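Local structure of oxidoreductase, NAD-binding/iron-sulfur cluster-binding protein (Nitratireductor pacificus pht-3B, 6ZXU) at residues 290-295 with 507-512; 393-398 with 422-427; 475-480 with 518-523. The protein is a catabolic reductive dehalogenase that carries cobalamin and two [4Fe-4S] clusters and probably removes halogen from organohalides by reduction. All blocks are in the same frame, centred on the assembly; numbering follows the deposited sequence.

Interaction 1 (290-295 with 507-512); sequences METIRR and NPFIGP
N507, whose side chain lies about 7 Å from the bound cobalamin, meets M290 through its amide nitrogen, ND2 lying 4.0 Å from SD, while its other amide atom works inside its own loop. CG stands anti to the backbone N (chi1 174°), and OD1 accepts two backbone N-H groups: F509 N at 2.8 Å, from above the carbonyl plane, and I510 N at 3.1 Å, nearer to that plane. This is an Asx turn (F509 N) within an Asx motif (I510 N); ND2 is hydrogen-bonded to L495 O. An alanine here would probably leave the N-H groups of F509 and I510 without their shared acceptor and the loop freer to shift. P508 follows, its CG packed 3.9 Å from CD1 of I293. F509 then sends its ring past M290 in the opposite direction. SD, placed at the ring edge by a chi2 of -60°, sits 3.5 Å from CE2 and 87° off the ring normal, an edge-on Met-aromatic contact. At the ring's far end CZ meets I293 CD1 tip to tip, at 4.0 Å. The contact across the segments is therefore apolar and sulfur-aromatic, and it rests on a loop that its own Asx hydrogen bonds probably keep in shape.

Interaction 2 (393-398 with 422-427); sequences DFVGIC and YAVVML
F394 and L427 face each other across two antiparallel strands, whose short segments run at 160°, their CB atoms 4.1 Å apart and their side chains crossing at a slant. L427 CD1 comes obliquely to the F394 ring, nearest its CD1. This end of the face adjoins the cobalamin site: the L427 side chain touches S516 and lies about 5 Å from the bound cobalamin. The same sheet face carries C398 and A423 at the other end of the pairing, with C398 SG 4.0 Å from A423 CB. G396 lies between F394 and C398, opposite V425, and brings no side chain to this face. On the reverse face V395 and M426 run side by side and point the same way, CG2 to CG 3.9 Å, while V395 CG1, anti to its backbone N (chi1 -174°), also touches V424 CG1. The backbone evidence agrees: G396 and V425 exchange two bonds, each 2.9 Å between N and O, and the A423 N-H meets C398 O almost straight, at 178°. At the start of the first strand the regular pattern breaks. L427 O takes a 3.0 Å bond from D393 N and a weak one from F394 N, so two residues face one in a classic beta bulge; D393 OD2 accepts a hydrogen bond from D429 N. The V395 face is covered by helix 376-390, through I383 and K384, and the C398 face by helix 486-492, through A489 and M492. Strand 394-399 forms one edge of the four-stranded sheet, and strand 422-429 joins it to strand 514-521.

Interaction 3 (475-480 with 518-523); sequences RSHSNA and VFTTDL
H477 and T520 form the side-chain bond of this strand pair: NE2 and OG1 are hydrogen-bonded at 2.8 Å, with a near-straight angle of 170°. The two side chains cross at about a right angle, with the hydroxyl near the plane of the imidazole at its edge; T520 OG1 lies between its backbone N and carbonyl carbon (chi1 53°), which is where it meets NE2. T520 OG1 has a second partner in H420 ND1, and H477 ND1 accepts a hydrogen bond from E483 N, so both nitrogens of the H477 ring are engaged and its rotation is probably fixed. The backbone adds three bonds. H477 N reaches V518 O at 2.7 Å, and R475 and T520 exchange a pair, R475 N to T520 O at 3.0 Å and T520 N to R475 O at 2.9 Å. Between these lies the non-hydrogen-bonded pair S476 and F519, whose CA atoms come within 3.9 Å and whose CB atoms also meet at 3.9 Å. From there the F519 ring leads away from S476 onto M463 of helix 445-469. R475 likewise extends away from strand 518-521, and its NH1 bonds to G359 O. The H477 side of the sheet, which also bears V518, adjoins the cobalamin-binding residues V484 and H486. Both H477 ring nitrogens, T520 OG1 and R475 NH1 thus have partners, consistent with H477 being held as a second-shell residue about 7 Å from the cobalamin.

How the interactions relate
Interactions 2 and 3 are buried and belong to one antiparallel sheet, at its two edges: strand 394-399 lies outermost on one side, strand 474-477 on the other, with strands 422-429 and 514-521 between. The inner two are joined directly, V424 N lying 2.8 Å from F519 O. Interaction 1 is only partly buried and joins a 3-10 turn and its following residues to the 507-512 loop, yet it touches interaction 2, where the F394 ring packs on M290, N507, F509 and I510. It stays about 14 Å from interaction 3 at the nearest atoms. Chemistry follows place: apolar and sulfur-aromatic in interaction 1, backbone bonding with apolar faces in interaction 2, and an added polar side-chain network in interaction 3.

Interaction 1 (290-295 with 507-512)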
ATOM      1  N   MET A 290       2.918  11.810 -14.053  1.00 19.10           N
ATOM      2  CA  MET A 290       1.792  11.278 -14.778  1.00 17.39           C
ATOM      3  C   MET A 290       1.298  12.217 -15.869  1.00 18.57           C
ATOM      4  O   MET A 290       0.656  11.792 -16.788  1.00 18.42           O
ATOM      5  CB  MET A 290       0.640  10.981 -13.807  1.00 19.90           C
ATOM      6  CG  MET A 290       0.806   9.721 -12.951  1.00 21.37           C
ATOM      7  SD  MET A 290       0.969   8.139 -13.891  1.00 23.16           S
ATOM      8  CE  MET A 290      -0.684   7.868 -14.480  1.00 26.39           C
ATOM      9  N   GLU A 291       1.598  13.517 -15.766  1.00 20.62           N
ATOM     10  CA  GLU A 291       1.228  14.470 -16.819  1.00 23.97           C
ATOM     11  C   GLU A 291       1.953  14.252 -18.114  1.00 23.88           C
ATOM     12  O   GLU A 291       1.596  14.842 -19.081  1.00 25.64           O
ATOM     13  CB  GLU A 291       1.465  15.894 -16.335  1.00 23.29           C
ATOM     14  CG  GLU A 291       2.917  16.316 -16.197  1.00 25.25           C
ATOM     15  CD  GLU A 291       3.584  15.940 -14.885  1.00 25.97           C
ATOM     16  OE1 GLU A 291       2.958  15.270 -13.987  1.00 23.43           O
ATOM     17  OE2 GLU A 291       4.785  16.279 -14.787  1.00 23.82           O
ATOM     18  N   THR A 292       2.971  13.396 -18.146  1.00 22.30           N
ATOM     19  CA  THR A 292       3.719  13.096 -19.366  1.00 21.79           C
ATOM     20  C   THR A 292       3.224  11.873 -20.088  1.00 22.86           C
ATOM     21  O   THR A 292       3.788  11.527 -21.113  1.00 21.54           O
ATOM     22  CB  THR A 292       5.242  12.866 -19.082  1.00 24.58           C
ATOM     23  OG1 THR A 292       5.473  11.660 -18.316  1.00 20.03           O
ATOM     24  CG2 THR A 292       5.820  14.073 -18.331  1.00 26.93           C
ATOM     25  N   ILE A 293       2.228  11.164 -19.526  1.00 19.60           N
ATOM     26  CA  ILE A 293       1.729   9.961 -20.155  1.00 18.02           C
ATOM     27  C   ILE A 293       0.603  10.369 -21.108  1.00 17.23           C
ATOM     28  O   ILE A 293      -0.225  11.193 -20.716  1.00 20.42           O
ATOM     29  CB  ILE A 293       1.253   8.968 -19.060  1.00 18.51           C
ATOM     30  CG1 ILE A 293       2.393   8.647 -18.084  1.00 18.50           C
ATOM     31  CG2 ILE A 293       0.664   7.683 -19.642  1.00 15.89           C
ATOM     32  CD1 ILE A 293       3.565   7.906 -18.684  1.00 17.32           C
ATOM     33  N   ARG A 294       0.539   9.765 -22.286  1.00 19.00           N
ATOM     34  CA  ARG A 294      -0.574   9.987 -23.178  1.00 23.16           C
ATOM     35  C   ARG A 294      -1.916   9.605 -22.567  1.00 22.50           C
ATOM     36  O   ARG A 294      -2.094   8.523 -21.996  1.00 18.86           O
ATOM     37  CB  ARG A 294      -0.448   9.252 -24.501  1.00 27.00           C
ATOM     38  CG  ARG A 294       0.585   9.943 -25.366  1.00 44.16           C
ATOM     39  CD  ARG A 294       0.577   9.542 -26.820  1.00 53.28           C
ATOM     40  NE  ARG A 294      -0.706   8.943 -27.185  1.00 63.18           N
ATOM     41  CZ  ARG A 294      -0.832   7.749 -27.778  1.00 75.10           C
ATOM     42  NH1 ARG A 294      -2.047   7.279 -28.068  1.00 72.65           N
ATOM     43  NH2 ARG A 294       0.244   7.021 -28.099  1.00 75.10           N
ATOM     44  N   ARG A 295      -2.884  10.505 -22.734  1.00 23.57           N
ATOM     45  CA  ARG A 295      -4.292  10.254 -22.359  1.00 23.39           C
ATOM     46  C   ARG A 295      -5.090   9.949 -23.601  1.00 23.45           C
ATOM     47  O   ARG A 295      -4.867  10.514 -24.654  1.00 25.19           O
ATOM     48  CB  ARG A 295      -4.869  11.477 -21.658  1.00 21.97           C
ATOM     49  CG  ARG A 295      -4.050  11.897 -20.458  1.00 23.46           C
ATOM     50  CD  ARG A 295      -4.420  11.045 -19.256  1.00 23.38           C
ATOM     51  NE  ARG A 295      -3.507  11.242 -18.141  1.00 23.68           N
ATOM     52  CZ  ARG A 295      -3.786  10.898 -16.907  1.00 24.01           C
ATOM     53  NH1 ARG A 295      -4.918  10.280 -16.612  1.00 26.44           N
ATOM     54  NH2 ARG A 295      -2.871  11.107 -15.949  1.00 25.02           N
ATOM     55  N   ASN A 507       0.788   0.287 -13.718  1.00 14.26           N
ATOM     56  CA  ASN A 507       1.080   1.715 -13.735  1.00 14.68           C
ATOM     57  C   ASN A 507       2.460   1.933 -14.354  1.00 14.97           C
ATOM     58  O   ASN A 507       3.370   1.137 -14.156  1.00 13.40           O
ATOM     59  CB  ASN A 507       1.058   2.262 -12.270  1.00 14.37           C
ATOM     60  CG  ASN A 507       1.482   3.681 -12.159  1.00 16.08           C
ATOM     61  OD1 ASN A 507       2.636   4.012 -12.068  1.00 14.83           O
ATOM     62  ND2 ASN A 507       0.499   4.579 -12.211  1.00 19.21           N
ATOM     63  N   PRO A 508       2.652   3.006 -15.157  1.00 14.25           N
ATOM     64  CA  PRO A 508       3.922   3.126 -15.849  1.00 15.10           C
ATOM     65  C   PRO A 508       5.128   3.462 -14.947  1.00 15.48           C
ATOM     66  O   PRO A 508       6.279   3.326 -15.376  1.00 17.49           O
ATOM     67  CB  PRO A 508       3.643   4.205 -16.887  1.00 16.16           C
ATOM     68  CG  PRO A 508       2.487   4.948 -16.351  1.00 17.07           C
ATOM     69  CD  PRO A 508       1.652   3.962 -15.612  1.00 16.06           C
ATOM     70  N   PHE A 509       4.911   3.850 -13.707  1.00 13.19           N
ATOM     71  CA  PHE A 509       6.018   4.229 -12.831  1.00 16.06           C
ATOM     72  C   PHE A 509       6.247   3.181 -11.731  1.00 16.08           C
ATOM     73  O   PHE A 509       7.394   2.989 -11.374  1.00 17.77           O
ATOM     74  CB  PHE A 509       5.780   5.608 -12.200  1.00 17.22           C
ATOM     75  CG  PHE A 509       5.687   6.702 -13.222  1.00 15.84           C
ATOM     76  CD1 PHE A 509       6.818   7.155 -13.836  1.00 19.31           C
ATOM     77  CD2 PHE A 509       4.471   7.172 -13.670  1.00 18.05           C
ATOM     78  CE1 PHE A 509       6.745   8.110 -14.833  1.00 20.39           C
ATOM     79  CE2 PHE A 509       4.376   8.172 -14.626  1.00 16.87           C
ATOM     80  CZ  PHE A 509       5.490   8.632 -15.237  1.00 20.07           C
ATOM     81  N   ILE A 510       5.220   2.593 -11.130  1.00 15.48           N
ATOM     82  CA  ILE A 510       5.404   1.589 -10.026  1.00 13.97           C
ATOM     83  C   ILE A 510       5.019   0.195 -10.512  1.00 15.16           C
ATOM     84  O   ILE A 510       4.971  -0.732  -9.719  1.00 16.24           O
ATOM     85  CB  ILE A 510       4.694   1.979  -8.737  1.00 13.95           C
ATOM     86  CG1 ILE A 510       3.189   1.957  -8.873  1.00 12.95           C
ATOM     87  CG2 ILE A 510       5.161   3.327  -8.257  1.00 13.81           C
ATOM     88  CD1 ILE A 510       2.499   2.028  -7.537  1.00 16.21           C
ATOM     89  N   GLY A 511       4.782   0.045 -11.840  1.00 13.19           N
ATOM     90  CA  GLY A 511       4.471  -1.249 -12.347  1.00 14.17           C
ATOM     91  C   GLY A 511       3.225  -1.815 -11.743  1.00 15.27           C
ATOM     92  O   GLY A 511       2.247  -1.103 -11.490  1.00 14.02           O
ATOM     93  N   PRO A 512       3.209  -3.120 -11.490  1.00 14.67           N
ATOM     94  CA  PRO A 512       2.022  -3.738 -10.916  1.00 16.40           C
ATOM     95  C   PRO A 512       2.086  -3.818  -9.360  1.00 16.92           C
ATOM     96  O   PRO A 512       1.273  -4.496  -8.760  1.00 16.63           O
ATOM     97  CB  PRO A 512       2.062  -5.155 -11.464  1.00 17.16           C
ATOM     98  CG  PRO A 512       3.508  -5.434 -11.547  1.00 16.25           C
ATOM     99  CD  PRO A 512       4.209  -4.111 -11.878  1.00 17.50           C
TER

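Interaction 2 (393-398 with 422-427)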
ATOM      1  N   ASP A 393       0.337   7.479  -3.115  1.00 14.12           N
ATOM      2  CA  ASP A 393       1.304   7.523  -4.197  1.00 16.12           C
ATOM      3  C   ASP A 393       0.762   8.014  -5.561  1.00 13.97           C
ATOM      4  O   ASP A 393       1.448   8.686  -6.264  1.00 12.83           O
ATOM      5  CB  ASP A 393       1.990   6.156  -4.349  1.00 15.45           C
ATOM      6  CG  ASP A 393       2.828   5.784  -3.015  1.00 22.24           C
ATOM      7  OD1 ASP A 393       3.671   6.634  -2.607  1.00 24.11           O
ATOM      8  OD2 ASP A 393       2.541   4.759  -2.326  1.00 18.96           O
ATOM      9  N   PHE A 394      -0.493   7.708  -5.860  1.00 13.46           N
ATOM     10  CA  PHE A 394      -1.232   8.234  -7.006  1.00 14.29           C
ATOM     11  C   PHE A 394      -2.651   8.533  -6.607  1.00 14.20           C
ATOM     12  O   PHE A 394      -3.272   7.768  -5.846  1.00 14.04           O
ATOM     13  CB  PHE A 394      -1.250   7.226  -8.149  1.00 16.25           C
ATOM     14  CG  PHE A 394       0.092   6.908  -8.740  1.00 13.90           C
ATOM     15  CD1 PHE A 394       0.935   6.001  -8.135  1.00 14.74           C
ATOM     16  CD2 PHE A 394       0.562   7.586  -9.830  1.00 14.44           C
ATOM     17  CE1 PHE A 394       2.208   5.751  -8.627  1.00 14.73           C
ATOM     18  CE2 PHE A 394       1.841   7.326 -10.330  1.00 15.71           C
ATOM     19  CZ  PHE A 394       2.650   6.411  -9.720  1.00 15.35           C
ATOM     20  N   VAL A 395      -3.213   9.568  -7.158  1.00 12.78           N
ATOM     21  CA  VAL A 395      -4.620   9.909  -7.025  1.00 15.61           C
ATOM     22  C   VAL A 395      -5.216  10.198  -8.429  1.00 14.85           C
ATOM     23  O   VAL A 395      -4.607  10.888  -9.234  1.00 12.58           O
ATOM     24  CB  VAL A 395      -4.892  11.165  -6.140  1.00 14.69           C
ATOM     25  CG1 VAL A 395      -6.383  11.371  -5.939  1.00 16.49           C
ATOM     26  CG2 VAL A 395      -4.210  11.088  -4.801  1.00 14.31           C
ATOM     27  N   GLY A 396      -6.322   9.546  -8.714  1.00 16.10           N
ATOM     28  CA  GLY A 396      -7.088   9.798  -9.924  1.00 15.96           C
ATOM     29  C   GLY A 396      -8.568   9.801  -9.603  1.00 13.45           C
ATOM     30  O   GLY A 396      -9.009   9.244  -8.637  1.00 13.88           O
ATOM     31  N   ILE A 397      -9.362  10.330 -10.508  1.00 12.27           N
ATOM     32  CA  ILE A 397     -10.769  10.503 -10.348  1.00 15.18           C
ATOM     33  C   ILE A 397     -11.513  10.114 -11.607  1.00 13.34           C
ATOM     34  O   ILE A 397     -11.066  10.451 -12.720  1.00 16.96           O
ATOM     35  CB  ILE A 397     -11.097  12.021 -10.038  1.00 18.18           C
ATOM     36  CG1 ILE A 397     -10.288  12.488  -8.822  1.00 17.69           C
ATOM     37  CG2 ILE A 397     -12.600  12.164  -9.787  1.00 15.93           C
ATOM     38  CD1 ILE A 397     -10.238  13.967  -8.644  1.00 20.33           C
ATOM     39  N   CYS A 398     -12.565   9.373 -11.450  1.00 15.38           N
ATOM     40  CA  CYS A 398     -13.451   8.952 -12.557  1.00 17.92           C
ATOM     41  C   CYS A 398     -14.900   9.009 -12.125  1.00 18.75           C
ATOM     42  O   CYS A 398     -15.217   9.102 -10.951  1.00 14.88           O
ATOM     43  CB  CYS A 398     -13.055   7.565 -13.134  1.00 17.51           C
ATOM     44  SG  CYS A 398     -13.343   6.153 -12.061  1.00 17.71           S
ATOM     45  N   TYR A 422     -19.103   9.757  -8.276  1.00 17.33           N
ATOM     46  CA  TYR A 422     -17.690   9.778  -8.589  1.00 17.23           C
ATOM     47  C   TYR A 422     -16.913   8.769  -7.756  1.00 16.58           C
ATOM     48  O   TYR A 422     -17.320   8.419  -6.668  1.00 15.99           O
ATOM     49  CB  TYR A 422     -17.091  11.165  -8.345  1.00 19.09           C
ATOM     50  CG  TYR A 422     -17.690  12.263  -9.156  1.00 22.41           C
ATOM     51  CD1 TYR A 422     -17.323  12.425 -10.495  1.00 26.10           C
ATOM     52  CD2 TYR A 422     -18.745  13.044  -8.644  1.00 26.24           C
ATOM     53  CE1 TYR A 422     -17.912  13.379 -11.287  1.00 28.53           C
ATOM     54  CE2 TYR A 422     -19.349  13.997  -9.431  1.00 30.11           C
ATOM     55  CZ  TYR A 422     -18.920  14.159 -10.723  1.00 28.32           C
ATOM     56  OH  TYR A 422     -19.469  15.095 -11.511  1.00 33.72           O
ATOM     57  N   ALA A 423     -15.795   8.320  -8.306  1.00 15.61           N
ATOM     58  CA  ALA A 423     -14.859   7.416  -7.607  1.00 15.05           C
ATOM     59  C   ALA A 423     -13.525   8.108  -7.555  1.00 14.49           C
ATOM     60  O   ALA A 423     -13.008   8.577  -8.584  1.00 13.76           O
ATOM     61  CB  ALA A 423     -14.709   6.089  -8.342  1.00 14.10           C
ATOM     62  N   VAL A 424     -13.016   8.282  -6.355  1.00 13.89           N
ATOM     63  CA  VAL A 424     -11.650   8.748  -6.138  1.00 14.45           C
ATOM     64  C   VAL A 424     -10.804   7.495  -5.853  1.00 13.14           C
ATOM     65  O   VAL A 424     -11.092   6.709  -4.978  1.00 13.80           O
ATOM     66  CB  VAL A 424     -11.547   9.713  -4.976  1.00 14.40           C
ATOM     67  CG1 VAL A 424     -10.100  10.240  -4.822  1.00 12.16           C
ATOM     68  CG2 VAL A 424     -12.526  10.855  -5.228  1.00 15.74           C
ATOM     69  N   VAL A 425      -9.818   7.275  -6.724  1.00 13.12           N
ATOM     70  CA  VAL A 425      -9.006   6.087  -6.716  1.00 13.44           C
ATOM     71  C   VAL A 425      -7.592   6.501  -6.320  1.00 14.78           C
ATOM     72  O   VAL A 425      -6.978   7.410  -6.901  1.00 14.17           O
ATOM     73  CB  VAL A 425      -8.945   5.447  -8.105  1.00 14.86           C
ATOM     74  CG1 VAL A 425      -8.258   4.098  -8.063  1.00 15.45           C
ATOM     75  CG2 VAL A 425     -10.348   5.292  -8.638  1.00 17.41           C
ATOM     76  N   MET A 426      -7.052   5.777  -5.349  1.00 14.54           N
ATOM     77  CA  MET A 426      -5.673   6.023  -4.893  1.00 14.49           C
ATOM     78  C   MET A 426      -4.887   4.750  -4.884  1.00 13.97           C
ATOM     79  O   MET A 426      -5.421   3.695  -4.625  1.00 15.60           O
ATOM     80  CB  MET A 426      -5.669   6.656  -3.561  1.00 15.95           C
ATOM     81  CG  MET A 426      -6.250   8.025  -3.669  1.00 20.38           C
ATOM     82  SD  MET A 426      -6.561   8.882  -2.133  1.00 22.01           S
ATOM     83  CE  MET A 426      -7.868   7.814  -1.474  1.00 20.71           C
ATOM     84  N   LEU A 427      -3.636   4.844  -5.299  1.00 14.61           N
ATOM     85  CA  LEU A 427      -2.707   3.715  -5.313  1.00 14.12           C
ATOM     86  C   LEU A 427      -1.672   3.901  -4.191  1.00 12.96           C
ATOM     87  O   LEU A 427      -1.141   4.981  -4.024  1.00 15.37           O
ATOM     88  CB  LEU A 427      -2.058   3.563  -6.619  1.00 14.72           C
ATOM     89  CG  LEU A 427      -2.847   3.388  -7.906  1.00 16.07           C
ATOM     90  CD1 LEU A 427      -1.819   3.161  -9.072  1.00 16.44           C
ATOM     91  CD2 LEU A 427      -3.786   2.216  -7.836  1.00 16.73           C
TER

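Interaction 3 (475-480 with 518-523)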
ATOM      1  N   ARG A 475     -18.299   7.371   0.795  1.00 18.64           N
ATOM      2  CA  ARG A 475     -18.043   6.111   1.453  1.00 17.05           C
ATOM      3  C   ARG A 475     -16.757   5.512   0.915  1.00 15.90           C
ATOM      4  O   ARG A 475     -16.550   5.481  -0.306  1.00 12.35           O
ATOM      5  CB  ARG A 475     -19.186   5.166   1.202  1.00 17.10           C
ATOM      6  CG  ARG A 475     -18.974   3.878   1.918  1.00 17.27           C
ATOM      7  CD  ARG A 475     -20.161   3.036   2.058  1.00 18.68           C
ATOM      8  NE  ARG A 475     -19.785   1.744   2.646  1.00 20.33           N
ATOM      9  CZ  ARG A 475     -19.833   1.395   3.943  1.00 20.51           C
ATOM     10  NH1 ARG A 475     -20.245   2.250   4.877  1.00 20.18           N
ATOM     11  NH2 ARG A 475     -19.498   0.186   4.302  1.00 19.45           N
ATOM     12  N   SER A 476     -15.861   5.051   1.798  1.00 15.51           N
ATOM     13  CA  SER A 476     -14.649   4.350   1.300  1.00 15.58           C
ATOM     14  C   SER A 476     -14.932   2.862   1.109  1.00 14.08           C
ATOM     15  O   SER A 476     -15.884   2.304   1.620  1.00 15.42           O
ATOM     16  CB  SER A 476     -13.453   4.564   2.235  1.00 15.63           C
ATOM     17  OG  SER A 476     -13.635   3.900   3.412  1.00 17.30           O
ATOM     18  N   HIS A 477     -14.110   2.252   0.280  1.00 15.32           N
ATOM     19  CA  HIS A 477     -14.246   0.882  -0.142  1.00 14.33           C
ATOM     20  C   HIS A 477     -12.925   0.151   0.012  1.00 16.11           C
ATOM     21  O   HIS A 477     -12.020   0.291  -0.804  1.00 16.97           O
ATOM     22  CB  HIS A 477     -14.713   0.909  -1.603  1.00 14.42           C
ATOM     23  CG  HIS A 477     -16.008   1.629  -1.798  1.00 13.82           C
ATOM     24  ND1 HIS A 477     -17.230   1.059  -1.603  1.00 15.00           N
ATOM     25  CD2 HIS A 477     -16.246   2.885  -2.208  1.00 12.70           C
ATOM     26  CE1 HIS A 477     -18.171   1.927  -1.893  1.00 12.76           C
ATOM     27  NE2 HIS A 477     -17.597   3.033  -2.274  1.00 14.34           N
ATOM     28  N   SER A 478     -12.812  -0.596   1.098  1.00 18.77           N
ATOM     29  CA  SER A 478     -11.586  -1.217   1.571  1.00 19.71           C
ATOM     30  C   SER A 478     -11.523  -2.697   1.270  1.00 17.77           C
ATOM     31  O   SER A 478     -12.458  -3.291   0.766  1.00 18.68           O
ATOM     32  CB  SER A 478     -11.454  -0.970   3.085  1.00 19.94           C
ATOM     33  OG  SER A 478     -12.459  -1.730   3.755  1.00 19.83           O
ATOM     34  N   ASN A 479     -10.394  -3.317   1.590  1.00 18.93           N
ATOM     35  CA  ASN A 479     -10.264  -4.762   1.439  1.00 18.73           C
ATOM     36  C   ASN A 479     -11.318  -5.469   2.326  1.00 20.98           C
ATOM     37  O   ASN A 479     -11.805  -6.511   1.978  1.00 19.28           O
ATOM     38  CB  ASN A 479      -8.854  -5.251   1.847  1.00 22.18           C
ATOM     39  CG  ASN A 479      -8.573  -5.110   3.374  1.00 26.31           C
ATOM     40  OD1 ASN A 479      -8.594  -3.958   3.984  1.00 25.71           O
ATOM     41  ND2 ASN A 479      -8.254  -6.248   4.006  1.00 29.58           N
ATOM     42  N   ALA A 480     -11.599  -4.879   3.486  1.00 20.33           N
ATOM     43  CA  ALA A 480     -12.521  -5.455   4.466  1.00 22.16           C
ATOM     44  C   ALA A 480     -13.975  -5.264   4.075  1.00 20.01           C
ATOM     45  O   ALA A 480     -14.822  -6.078   4.434  1.00 21.00           O
ATOM     46  CB  ALA A 480     -12.263  -4.901   5.831  1.00 20.96           C
ATOM     47  N   VAL A 518     -10.449   2.887  -3.044  1.00 14.26           N
ATOM     48  CA  VAL A 518     -11.453   3.723  -3.686  1.00 14.26           C
ATOM     49  C   VAL A 518     -12.386   4.297  -2.631  1.00 13.75           C
ATOM     50  O   VAL A 518     -12.743   3.635  -1.663  1.00 14.30           O
ATOM     51  CB  VAL A 518     -12.282   2.942  -4.710  1.00 13.29           C
ATOM     52  CG1 VAL A 518     -13.300   3.832  -5.347  1.00 13.17           C
ATOM     53  CG2 VAL A 518     -11.424   2.344  -5.768  1.00 13.41           C
ATOM     54  N   PHE A 519     -12.675   5.601  -2.724  1.00 14.42           N
ATOM     55  CA  PHE A 519     -13.868   6.099  -2.080  1.00 14.72           C
ATOM     56  C   PHE A 519     -14.735   6.766  -3.091  1.00 14.34           C
ATOM     57  O   PHE A 519     -14.249   7.458  -3.978  1.00 13.79           O
ATOM     58  CB  PHE A 519     -13.650   7.013  -0.854  1.00 16.40           C
ATOM     59  CG  PHE A 519     -13.193   8.369  -1.165  1.00 15.33           C
ATOM     60  CD1 PHE A 519     -11.819   8.662  -1.215  1.00 17.39           C
ATOM     61  CD2 PHE A 519     -14.107   9.419  -1.260  1.00 14.87           C
ATOM     62  CE1 PHE A 519     -11.383   9.940  -1.457  1.00 18.87           C
ATOM     63  CE2 PHE A 519     -13.655  10.706  -1.533  1.00 16.24           C
ATOM     64  CZ  PHE A 519     -12.311  10.957  -1.638  1.00 18.96           C
ATOM     65  N   THR A 520     -16.031   6.491  -2.966  1.00 13.90           N
ATOM     66  CA  THR A 520     -17.030   7.120  -3.832  1.00 15.26           C
ATOM     67  C   THR A 520     -17.589   8.361  -3.150  1.00 17.32           C
ATOM     68  O   THR A 520     -17.588   8.451  -1.927  1.00 15.70           O
ATOM     69  CB  THR A 520     -18.113   6.147  -4.211  1.00 13.18           C
ATOM     70  OG1 THR A 520     -18.681   5.533  -3.051  1.00 15.57           O
ATOM     71  CG2 THR A 520     -17.500   5.027  -5.127  1.00 17.20           C
ATOM     72  N   THR A 521     -18.047   9.303  -3.951  1.00 17.64           N
ATOM     73  CA  THR A 521     -18.578  10.536  -3.446  1.00 18.94           C
ATOM     74  C   THR A 521     -19.491  11.207  -4.445  1.00 20.10           C
ATOM     75  O   THR A 521     -19.416  10.971  -5.628  1.00 19.72           O
ATOM     76  CB  THR A 521     -17.446  11.483  -3.005  1.00 19.41           C
ATOM     77  OG1 THR A 521     -17.966  12.653  -2.336  1.00 19.53           O
ATOM     78  CG2 THR A 521     -16.507  11.891  -4.109  1.00 18.44           C
ATOM     79  N   ASP A 522     -20.274  12.186  -3.932  1.00 23.66           N
ATOM     80  CA  ASP A 522     -21.027  13.139  -4.776  1.00 21.60           C
ATOM     81  C   ASP A 522     -20.357  14.482  -4.984  1.00 22.12           C
ATOM     82  O   ASP A 522     -20.844  15.287  -5.787  1.00 22.64           O
ATOM     83  CB  ASP A 522     -22.456  13.342  -4.196  1.00 21.30           C
ATOM     84  CG  ASP A 522     -23.311  12.107  -4.332  1.00 26.29           C
ATOM     85  OD1 ASP A 522     -23.141  11.321  -5.361  1.00 23.11           O
ATOM     86  OD2 ASP A 522     -24.123  11.905  -3.373  1.00 25.16           O
ATOM     87  N   LEU A 523     -19.206  14.748  -4.357  1.00 19.42           N
ATOM     88  CA  LEU A 523     -18.506  15.991  -4.622  1.00 18.72           C
ATOM     89  C   LEU A 523     -18.192  16.176  -6.072  1.00 20.25           C
ATOM     90  O   LEU A 523     -17.543  15.346  -6.681  1.00 21.29           O
ATOM     91  CB  LEU A 523     -17.223  16.054  -3.834  1.00 21.03           C
ATOM     92  CG  LEU A 523     -16.404  17.295  -3.997  1.00 24.06           C
ATOM     93  CD1 LEU A 523     -17.111  18.455  -3.297  1.00 29.06           C
ATOM     94  CD2 LEU A 523     -14.995  17.110  -3.437  1.00 28.34           C
TER